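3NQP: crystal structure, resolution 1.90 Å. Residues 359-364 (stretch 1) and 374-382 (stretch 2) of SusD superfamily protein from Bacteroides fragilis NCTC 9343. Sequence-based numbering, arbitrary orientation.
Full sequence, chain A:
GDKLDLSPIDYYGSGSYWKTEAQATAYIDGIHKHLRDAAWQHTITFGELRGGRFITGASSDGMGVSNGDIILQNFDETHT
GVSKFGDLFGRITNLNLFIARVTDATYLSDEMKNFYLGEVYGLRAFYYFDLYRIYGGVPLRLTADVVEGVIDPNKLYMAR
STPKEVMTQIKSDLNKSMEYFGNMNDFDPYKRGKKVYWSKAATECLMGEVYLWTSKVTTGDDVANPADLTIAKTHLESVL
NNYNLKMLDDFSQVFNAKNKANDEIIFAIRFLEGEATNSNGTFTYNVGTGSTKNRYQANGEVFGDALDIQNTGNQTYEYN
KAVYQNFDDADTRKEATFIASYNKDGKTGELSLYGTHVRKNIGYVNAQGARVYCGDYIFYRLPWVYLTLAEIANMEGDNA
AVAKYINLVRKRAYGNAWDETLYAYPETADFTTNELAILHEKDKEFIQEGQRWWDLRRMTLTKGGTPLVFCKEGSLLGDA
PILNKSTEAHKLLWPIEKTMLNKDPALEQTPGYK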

# COMPACT_ATOMS: atom_id res chain seq x y z
N ARG A 359 -5.61 15.18 -3.91
CA ARG A 359 -4.55 15.84 -4.64
C ARG A 359 -3.14 15.48 -4.11
O ARG A 359 -2.16 16.17 -4.41
CB ARG A 359 -4.76 17.35 -4.57
CG ARG A 359 -4.78 17.90 -3.17
CD ARG A 359 -4.64 19.44 -3.20
NE ARG A 359 -5.23 20.01 -2.00
CZ ARG A 359 -5.66 21.27 -1.93
NH1 ARG A 359 -5.52 22.04 -3.00
NH2 ARG A 359 -6.23 21.74 -0.81
N LYS A 360 -3.06 14.38 -3.36
CA LYS A 360 -1.83 13.94 -2.70
C LYS A 360 -0.69 13.68 -3.66
O LYS A 360 0.45 14.00 -3.34
CB LYS A 360 -2.09 12.64 -1.93
CG LYS A 360 -0.94 12.22 -0.98
CD LYS A 360 -1.37 11.08 -0.04
CE LYS A 360 -0.19 10.55 0.77
NZ LYS A 360 -0.65 9.65 1.85
N ASN A 361 -1.00 13.09 -4.81
CA ASN A 361 0.03 12.50 -5.69
C ASN A 361 -0.46 12.49 -7.16
O ASN A 361 -0.52 11.46 -7.80
CB ASN A 361 0.39 11.10 -5.16
CG ASN A 361 1.56 10.46 -5.87
OD1 ASN A 361 2.52 11.14 -6.28
ND2 ASN A 361 1.52 9.12 -5.98
N ILE A 362 -0.90 13.65 -7.64
CA ILE A 362 -1.47 13.79 -8.99
C ILE A 362 -0.48 14.41 -10.00
O ILE A 362 -0.88 15.02 -11.01
CB ILE A 362 -2.85 14.53 -8.97
CG1 ILE A 362 -2.75 15.91 -8.31
CG2 ILE A 362 -3.89 13.66 -8.25
CD1 ILE A 362 -3.92 16.95 -8.74
N GLY A 363 0.81 14.24 -9.75
CA GLY A 363 1.83 14.58 -10.79
C GLY A 363 2.01 16.09 -11.00
O GLY A 363 2.13 16.82 -10.03
N TYR A 364 1.97 16.55 -12.25
CA TYR A 364 2.14 17.99 -12.54
C TYR A 364 1.43 18.41 -13.80
O TYR A 364 0.88 17.58 -14.53
CB TYR A 364 3.63 18.35 -12.62
CG TYR A 364 4.40 17.51 -13.63
CD1 TYR A 364 4.06 17.53 -14.99
CD2 TYR A 364 5.45 16.68 -13.22
CE1 TYR A 364 4.76 16.75 -15.91
CE2 TYR A 364 6.16 15.91 -14.14
CZ TYR A 364 5.79 15.93 -15.47
OH TYR A 364 6.48 15.12 -16.35
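Stretch 2, residues 374-382: CGDYIFYRL

Stretch 2 meets stretch 1 mainly through its first residues, Cys-374 to Asp-376, which form an irregular segment packed against Asn-361, Gly-363 and Tyr-364; the two segments run in roughly opposite directions. The CA atoms come nearest at two glycines, Gly-363 CA lying 4.3 Å from Gly-375 CA. Neither position has room for a side chain: a CB on Gly-363 would lie 2.8 Å from Cys-374 N, and one on Gly-375 would lie 2.2 Å from Asn-361 OD1. Gly-363 also has a positive phi (72°), which by itself favours glycine.

Asn-361 is the polar centre of the contact. Its CA-to-CB bond points toward stretch 2, and the t rotamer (chi1 -173°) with chi2 of 35° carries the amide to the backbone of Gly-375 and Asp-376. There Asn-361 ND2 donates a hydrogen bond to Asp-376 O (2.9 Å, 156°), while Asn-361 OD1 rests 3.3 Å from Gly-375 CA. Water 1 joins the two main chains, its O donating to Asn-361 O (2.8 Å) and accepting from Gly-375 N (2.9 Å). The CA-to-CB bond of Asp-376 (m rotamer) points away; the residue meets Asn-361 through its main-chain O, and its carboxylate is hydrogen-bonded elsewhere in the structure.

At Tyr-364 the p rotamer (chi1 56°) brings the ring nearer although the CA-to-CB bond runs sideways. Cys-374, also p (63°), sets its sulfur over one face of that ring, with Cys-374 SG 3.3 Å from Tyr-364 CE2 and 3.8 Å from the ring centroid.

Beyond Asp-376 the chain enters a short strand at Tyr-377 and Ile-378, turns a corner at Phe-379, and reaches Arg-381, right before a helix. The long side chains of Arg-381 and Lys-360, extended through their t torsions, bring Lys-360 NZ within 4.4 Å of Arg-381 NH2; these like charges each have hydrogen-bonding partners elsewhere in the structure.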

# COMPACT_ATOMS: atom_id res chain seq x y z
N CYS A 374 1.83 11.48 -13.35
CA CYS A 374 3.08 10.76 -13.24
C CYS A 374 3.64 10.76 -11.83
O CYS A 374 4.85 10.64 -11.65
CB CYS A 374 4.10 11.30 -14.26
SG CYS A 374 4.56 13.02 -14.01
N GLY A 375 2.78 10.92 -10.81
CA GLY A 375 3.22 10.71 -9.43
C GLY A 375 3.71 9.27 -9.23
O GLY A 375 3.09 8.34 -9.72
N ASP A 376 4.85 9.07 -8.58
CA ASP A 376 5.37 7.70 -8.40
C ASP A 376 4.54 6.99 -7.35
O ASP A 376 3.98 7.63 -6.43
CB ASP A 376 6.83 7.72 -7.93
CG ASP A 376 7.85 7.96 -9.07
OD1 ASP A 376 7.43 8.11 -10.24
OD2 ASP A 376 9.08 7.99 -8.74
N TYR A 377 4.42 5.66 -7.47
CA TYR A 377 3.69 4.88 -6.45
C TYR A 377 4.68 4.37 -5.38
O TYR A 377 5.42 3.41 -5.61
CB TYR A 377 2.89 3.74 -7.13
CG TYR A 377 1.41 4.03 -7.28
CD1 TYR A 377 0.96 5.23 -7.83
CD2 TYR A 377 0.45 3.16 -6.79
CE1 TYR A 377 -0.38 5.50 -7.94
CE2 TYR A 377 -0.89 3.46 -6.86
CZ TYR A 377 -1.31 4.61 -7.43
OH TYR A 377 -2.65 4.88 -7.45
N ILE A 378 4.71 5.04 -4.22
CA ILE A 378 5.69 4.70 -3.16
C ILE A 378 5.17 3.46 -2.47
O ILE A 378 4.00 3.47 -2.05
CB ILE A 378 5.82 5.84 -2.12
CG1 ILE A 378 6.23 7.13 -2.83
CG2 ILE A 378 6.77 5.39 -0.95
CD1 ILE A 378 6.18 8.42 -2.03
N PHE A 379 5.98 2.41 -2.41
CA PHE A 379 5.65 1.20 -1.68
C PHE A 379 6.22 1.24 -0.26
O PHE A 379 5.54 0.84 0.66
CB PHE A 379 6.20 -0.04 -2.40
CG PHE A 379 5.42 -0.44 -3.62
CD1 PHE A 379 4.33 0.28 -4.07
CD2 PHE A 379 5.82 -1.55 -4.32
CE1 PHE A 379 3.63 -0.15 -5.20
CE2 PHE A 379 5.13 -1.98 -5.44
CZ PHE A 379 4.04 -1.30 -5.88
N TYR A 380 7.46 1.71 -0.07
CA TYR A 380 8.03 1.87 1.27
C TYR A 380 8.67 3.24 1.40
O TYR A 380 9.48 3.59 0.55
CB TYR A 380 9.09 0.84 1.56
CG TYR A 380 8.62 -0.56 1.50
CD1 TYR A 380 7.70 -1.04 2.45
CD2 TYR A 380 9.02 -1.42 0.49
CE1 TYR A 380 7.25 -2.30 2.44
CE2 TYR A 380 8.55 -2.75 0.47
CZ TYR A 380 7.65 -3.17 1.44
OH TYR A 380 7.14 -4.46 1.49
N ARG A 381 8.32 3.98 2.46
CA ARG A 381 9.06 5.20 2.84
C ARG A 381 9.25 5.25 4.38
O ARG A 381 8.68 4.44 5.12
CB ARG A 381 8.36 6.43 2.29
CG ARG A 381 6.96 6.59 2.69
CD ARG A 381 6.39 7.90 2.14
NE ARG A 381 4.99 8.04 2.48
CZ ARG A 381 4.49 8.71 3.54
NH1 ARG A 381 5.25 9.33 4.43
NH2 ARG A 381 3.19 8.74 3.71
N LEU A 382 10.07 6.16 4.87
CA LEU A 382 10.56 6.04 6.24
C LEU A 382 9.47 6.06 7.34
O LEU A 382 9.58 5.29 8.27
CB LEU A 382 11.65 7.11 6.51
CG LEU A 382 12.65 6.84 7.61
CD1 LEU A 382 13.46 5.53 7.20
CD2 LEU A 382 13.57 8.10 7.78
O HOH W 1 -0.09 10.79 -10.53
O HOH W 2 4.78 9.91 -4.98